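Local coordinates for protein putative isomerase (Sinorhizobium meliloti, PDB 2PPG) that belongs to the mandelate racemase/muconate lactonizing enzyme family in the enolase superfamily, built from a capping N-terminal domain and a TIM-barrel-like domain, at residues G150-S161 against S334-F345. Numbering follows the deposited sequence.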
loop_
_atom_site.group_PDB
_atom_site.type_symbol
_atom_site.label_atom_id
_atom_site.label_comp_id
_atom_site.label_asym_id
_atom_site.label_seq_id
_atom_site.Cartn_x
_atom_site.Cartn_y
_atom_site.Cartn_z
ATOM N N GLY A 150 29.476 -2.394 25.497
ATOM C CA GLY A 150 30.538 -3.388 25.526
ATOM C C GLY A 150 31.522 -3.306 24.376
ATOM O O GLY A 150 31.223 -2.758 23.313
ATOM N N GLN A 151 32.708 -3.861 24.584
ATOM C CA GLN A 151 33.641 -3.985 23.484
ATOM C C GLN A 151 33.461 -5.338 22.805
ATOM O O GLN A 151 33.775 -6.381 23.371
ATOM C CB GLN A 151 35.071 -3.803 23.958
ATOM C CG GLN A 151 36.059 -3.893 22.833
ATOM C CD GLN A 151 37.378 -3.241 23.163
ATOM O OE1 GLN A 151 37.484 -2.469 24.119
ATOM N NE2 GLN A 151 38.397 -3.540 22.369
ATOM N N ARG A 152 32.951 -5.314 21.589
ATOM C CA ARG A 152 32.667 -6.545 20.887
ATOM C C ARG A 152 33.872 -7.014 20.066
ATOM O O ARG A 152 33.873 -8.117 19.525
ATOM C CB ARG A 152 31.426 -6.360 19.997
ATOM C CG ARG A 152 30.141 -6.179 20.804
ATOM C CD ARG A 152 28.953 -5.683 19.977
ATOM N NE ARG A 152 27.926 -5.085 20.835
ATOM C CZ ARG A 152 26.716 -5.601 21.034
ATOM N NH1 ARG A 152 26.365 -6.727 20.422
ATOM N NH2 ARG A 152 25.848 -4.991 21.834
ATOM N N ARG A 153 34.920 -6.198 20.042
ATOM C CA ARG A 153 35.833 -6.185 18.919
ATOM C C ARG A 153 37.018 -5.277 19.275
ATOM O O ARG A 153 36.811 -4.154 19.741
ATOM C CB ARG A 153 35.038 -5.522 17.789
ATOM C CG ARG A 153 35.306 -5.936 16.380
ATOM C CD ARG A 153 34.425 -5.107 15.445
ATOM N NE ARG A 153 33.083 -5.670 15.316
ATOM C CZ ARG A 153 31.987 -5.187 15.904
ATOM N NH1 ARG A 153 32.053 -4.113 16.677
ATOM N NH2 ARG A 153 30.819 -5.786 15.720
ATOM N N ASP A 154 38.257 -5.717 19.070
ATOM C CA ASP A 154 39.374 -4.761 19.221
ATOM C C ASP A 154 40.148 -4.464 17.928
ATOM O O ASP A 154 40.989 -3.562 17.888
ATOM C CB ASP A 154 40.291 -5.072 20.411
ATOM C CG ASP A 154 41.147 -6.292 20.201
ATOM O OD1 ASP A 154 41.987 -6.545 21.092
ATOM O OD2 ASP A 154 40.991 -6.988 19.170
ATOM N N ARG A 155 39.858 -5.236 16.889
ATOM C CA ARG A 155 40.256 -4.863 15.540
ATOM C C ARG A 155 38.989 -4.606 14.722
ATOM O O ARG A 155 37.941 -5.201 14.962
ATOM C CB ARG A 155 41.082 -5.958 14.851
ATOM C CG ARG A 155 42.287 -6.515 15.600
ATOM C CD ARG A 155 43.463 -5.572 15.593
ATOM N NE ARG A 155 43.693 -5.042 16.929
ATOM C CZ ARG A 155 44.768 -5.313 17.659
ATOM N NH1 ARG A 155 44.898 -4.792 18.866
ATOM N NH2 ARG A 155 45.724 -6.089 17.170
ATOM N N ILE A 156 39.097 -3.728 13.742
ATOM C CA ILE A 156 38.012 -3.496 12.815
ATOM C C ILE A 156 38.598 -3.506 11.419
ATOM O O ILE A 156 39.595 -2.834 11.158
ATOM C CB ILE A 156 37.309 -2.135 13.077
ATOM C CG1 ILE A 156 36.658 -2.141 14.464
ATOM C CG2 ILE A 156 36.275 -1.846 11.973
ATOM C CD1 ILE A 156 36.263 -0.795 15.014
ATOM N N ALA A 157 37.988 -4.274 10.526
ATOM C CA ALA A 157 38.431 -4.309 9.138
ATOM C C ALA A 157 38.356 -2.898 8.546
ATOM O O ALA A 157 37.427 -2.139 8.836
ATOM C CB ALA A 157 37.603 -5.303 8.329
ATOM N N ALA A 158 39.366 -2.534 7.759
ATOM C CA ALA A 158 39.426 -1.210 7.147
ATOM C C ALA A 158 39.398 -1.381 5.645
ATOM O O ALA A 158 39.829 -2.405 5.134
ATOM C CB ALA A 158 40.681 -0.499 7.568
ATOM N N TYR A 159 38.887 -0.399 4.922
ATOM C CA TYR A 159 39.045 -0.447 3.471
ATOM C C TYR A 159 39.691 0.822 2.978
ATOM O O TYR A 159 39.442 1.900 3.517
ATOM C CB TYR A 159 37.729 -0.720 2.747
ATOM C CG TYR A 159 36.705 0.396 2.772
ATOM C CD1 TYR A 159 36.762 1.436 1.844
ATOM C CD2 TYR A 159 35.654 0.384 3.674
ATOM C CE1 TYR A 159 35.839 2.434 1.832
ATOM C CE2 TYR A 159 34.709 1.385 3.667
ATOM C CZ TYR A 159 34.809 2.413 2.742
ATOM O OH TYR A 159 33.881 3.431 2.710
ATOM N N ILE A 160 40.535 0.665 1.968
ATOM C CA ILE A 160 41.225 1.761 1.313
ATOM C C ILE A 160 40.247 2.596 0.511
ATOM O O ILE A 160 39.549 2.092 -0.368
ATOM C CB ILE A 160 42.307 1.230 0.359
ATOM C CG1 ILE A 160 43.381 0.488 1.146
ATOM C CG2 ILE A 160 42.931 2.374 -0.435
ATOM C CD1 ILE A 160 44.253 1.423 1.948
ATOM N N SER A 161 40.205 3.882 0.830
ATOM C CA SER A 161 39.298 4.815 0.189
ATOM C C SER A 161 40.113 5.848 -0.536
ATOM O O SER A 161 41.099 6.349 0.004
ATOM C CB SER A 161 38.452 5.521 1.239
ATOM O OG SER A 161 37.437 6.294 0.626
ATOM N N SER A 334 32.186 2.077 16.830
ATOM C CA SER A 334 32.209 0.871 16.003
ATOM C C SER A 334 32.535 -0.337 16.866
ATOM O O SER A 334 32.013 -1.420 16.627
ATOM C CB SER A 334 33.203 0.981 14.841
ATOM O OG SER A 334 32.853 2.022 13.947
ATOM N N ALA A 335 33.368 -0.152 17.886
ATOM C CA ALA A 335 33.758 -1.278 18.746
ATOM C C ALA A 335 32.587 -1.831 19.568
ATOM O O ALA A 335 32.600 -2.991 19.971
ATOM C CB ALA A 335 34.934 -0.891 19.662
ATOM N N ALA A 336 31.575 -0.995 19.795
ATOM C CA ALA A 336 30.440 -1.340 20.658
ATOM C C ALA A 336 29.188 -1.752 19.883
ATOM O O ALA A 336 28.172 -2.084 20.477
ATOM C CB ALA A 336 30.122 -0.168 21.563
ATOM N N LEU A 337 29.263 -1.701 18.558
ATOM C CA LEU A 337 28.122 -1.968 17.698
ATOM C C LEU A 337 28.151 -3.383 17.112
ATOM O O LEU A 337 29.172 -3.839 16.596
ATOM C CB LEU A 337 28.094 -0.954 16.565
ATOM C CG LEU A 337 27.607 0.451 16.912
ATOM C CD1 LEU A 337 27.851 1.325 15.720
ATOM C CD2 LEU A 337 26.134 0.489 17.306
ATOM N N ALA A 338 27.020 -4.072 17.173
ATOM C CA ALA A 338 26.928 -5.415 16.613
ATOM C C ALA A 338 27.146 -5.446 15.099
ATOM O O ALA A 338 27.854 -6.312 14.583
ATOM C CB ALA A 338 25.596 -6.013 16.957
ATOM N N ASN A 339 26.561 -4.482 14.396
ATOM C CA ASN A 339 26.467 -4.539 12.940
ATOM C C ASN A 339 27.630 -3.970 12.117
ATOM O O ASN A 339 27.512 -3.868 10.887
ATOM C CB ASN A 339 25.145 -3.898 12.473
ATOM C CG ASN A 339 23.962 -4.834 12.615
ATOM O OD1 ASN A 339 23.917 -5.662 13.526
ATOM N ND2 ASN A 339 22.990 -4.700 11.717
ATOM N N VAL A 340 28.739 -3.613 12.772
ATOM C CA VAL A 340 29.900 -3.040 12.062
ATOM C C VAL A 340 30.769 -4.047 11.303
ATOM O O VAL A 340 31.517 -4.816 11.884
ATOM C CB VAL A 340 30.769 -2.137 12.967
ATOM C CG1 VAL A 340 31.994 -1.640 12.203
ATOM C CG2 VAL A 340 29.945 -0.948 13.449
ATOM N N ASP A 341 30.666 -4.014 9.986
ATOM C CA ASP A 341 31.334 -4.995 9.133
ATOM C C ASP A 341 32.765 -4.573 8.816
ATOM O O ASP A 341 33.635 -5.408 8.563
ATOM C CB ASP A 341 30.554 -5.124 7.819
ATOM C CG ASP A 341 30.941 -6.353 7.030
ATOM O OD1 ASP A 341 31.490 -6.204 5.912
ATOM O OD2 ASP A 341 30.699 -7.469 7.538
ATOM N N CYS A 342 32.991 -3.263 8.871
ATOM C CA CYS A 342 34.068 -2.624 8.154
ATOM C C CYS A 342 34.058 -1.127 8.469
ATOM O O CYS A 342 33.085 -0.618 8.989
ATOM C CB CYS A 342 33.794 -2.803 6.673
ATOM S SG CYS A 342 35.226 -2.724 5.691
ATOM N N HIS A 343 35.132 -0.422 8.130
ATOM C CA HIS A 343 35.247 1.004 8.411
ATOM C C HIS A 343 36.145 1.626 7.357
ATOM O O HIS A 343 37.233 1.122 7.093
ATOM C CB HIS A 343 35.842 1.205 9.805
ATOM C CG HIS A 343 35.705 2.592 10.348
ATOM N ND1 HIS A 343 36.394 3.673 9.831
ATOM C CD2 HIS A 343 34.990 3.067 11.397
ATOM C CE1 HIS A 343 36.094 4.755 10.529
ATOM N NE2 HIS A 343 35.242 4.416 11.483
ATOM N N GLU A 344 35.685 2.713 6.746
ATOM C CA GLU A 344 36.486 3.446 5.762
ATOM C C GLU A 344 37.842 3.875 6.333
ATOM O O GLU A 344 37.948 4.252 7.501
ATOM C CB GLU A 344 35.720 4.676 5.264
ATOM C CG GLU A 344 36.369 5.377 4.089
ATOM C CD GLU A 344 35.573 6.566 3.560
ATOM O OE1 GLU A 344 34.723 7.114 4.293
ATOM O OE2 GLU A 344 35.803 6.964 2.400
ATOM N N PHE A 345 38.873 3.819 5.496
ATOM C CA PHE A 345 40.212 4.262 5.885
ATOM C C PHE A 345 40.845 5.134 4.801
ATOM O O PHE A 345 41.237 4.652 3.722
ATOM C CB PHE A 345 41.089 3.053 6.213
ATOM C CG PHE A 345 42.561 3.358 6.330
ATOM C CD1 PHE A 345 43.039 4.277 7.264
ATOM C CD2 PHE A 345 43.481 2.683 5.539
ATOM C CE1 PHE A 345 44.401 4.521 7.383
ATOM C CE2 PHE A 345 44.847 2.932 5.662
ATOM C CZ PHE A 345 45.301 3.850 6.578
#
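The seam where the barrel of this enolase-superfamily fold closes on itself pairs Ala158, Tyr159 and Ile160 with His343, Glu344 and Phe345 as parallel neighbours. Tyr159 N donates to His343 O, Phe345 N to Tyr159 O (2.8 Å), and Ser161 N to Phe345 O. On the face holding Tyr159 and Glu344, the tyrosine ring lies against the glutamate backbone: Glu344 CA sits over the ring, 3.7 Å from its centroid, while Cys342 SG meets the ring edge at CD2. With CG anti to the backbone N (chi1 -171°) and the chain extended, Glu344 runs past the phenol oxygen to Ser161, whose OG donates to the anti lone pair of Glu344 OE2 (2.5 Å). Lys187 pairs with both Tyr159 OH and that carboxylate, a hydrogen bond to the first and a salt bridge to the second. On the other face, Ile160 CD1 lies alongside the Phe345 ring.

Before the strand, Arg153 bends at chi3 (-84°) and grips Leu337 O end-on through NH1 (2.9 Å) and NH2 (2.7 Å). Arg152 N reaches Ala335 O (2.9 Å), and Arg152 NH1 forms a salt bridge with Asp105 of the second subunit. The loop 150-154 is thus bonded to Ala335 and Leu337, where helix 325-336 gives way to the next loop, and Ala336 and Leu337 pack on helix 293-310. Strand 155-161 lies between 343-345 and 185-189, with 367-369 also pairing along it.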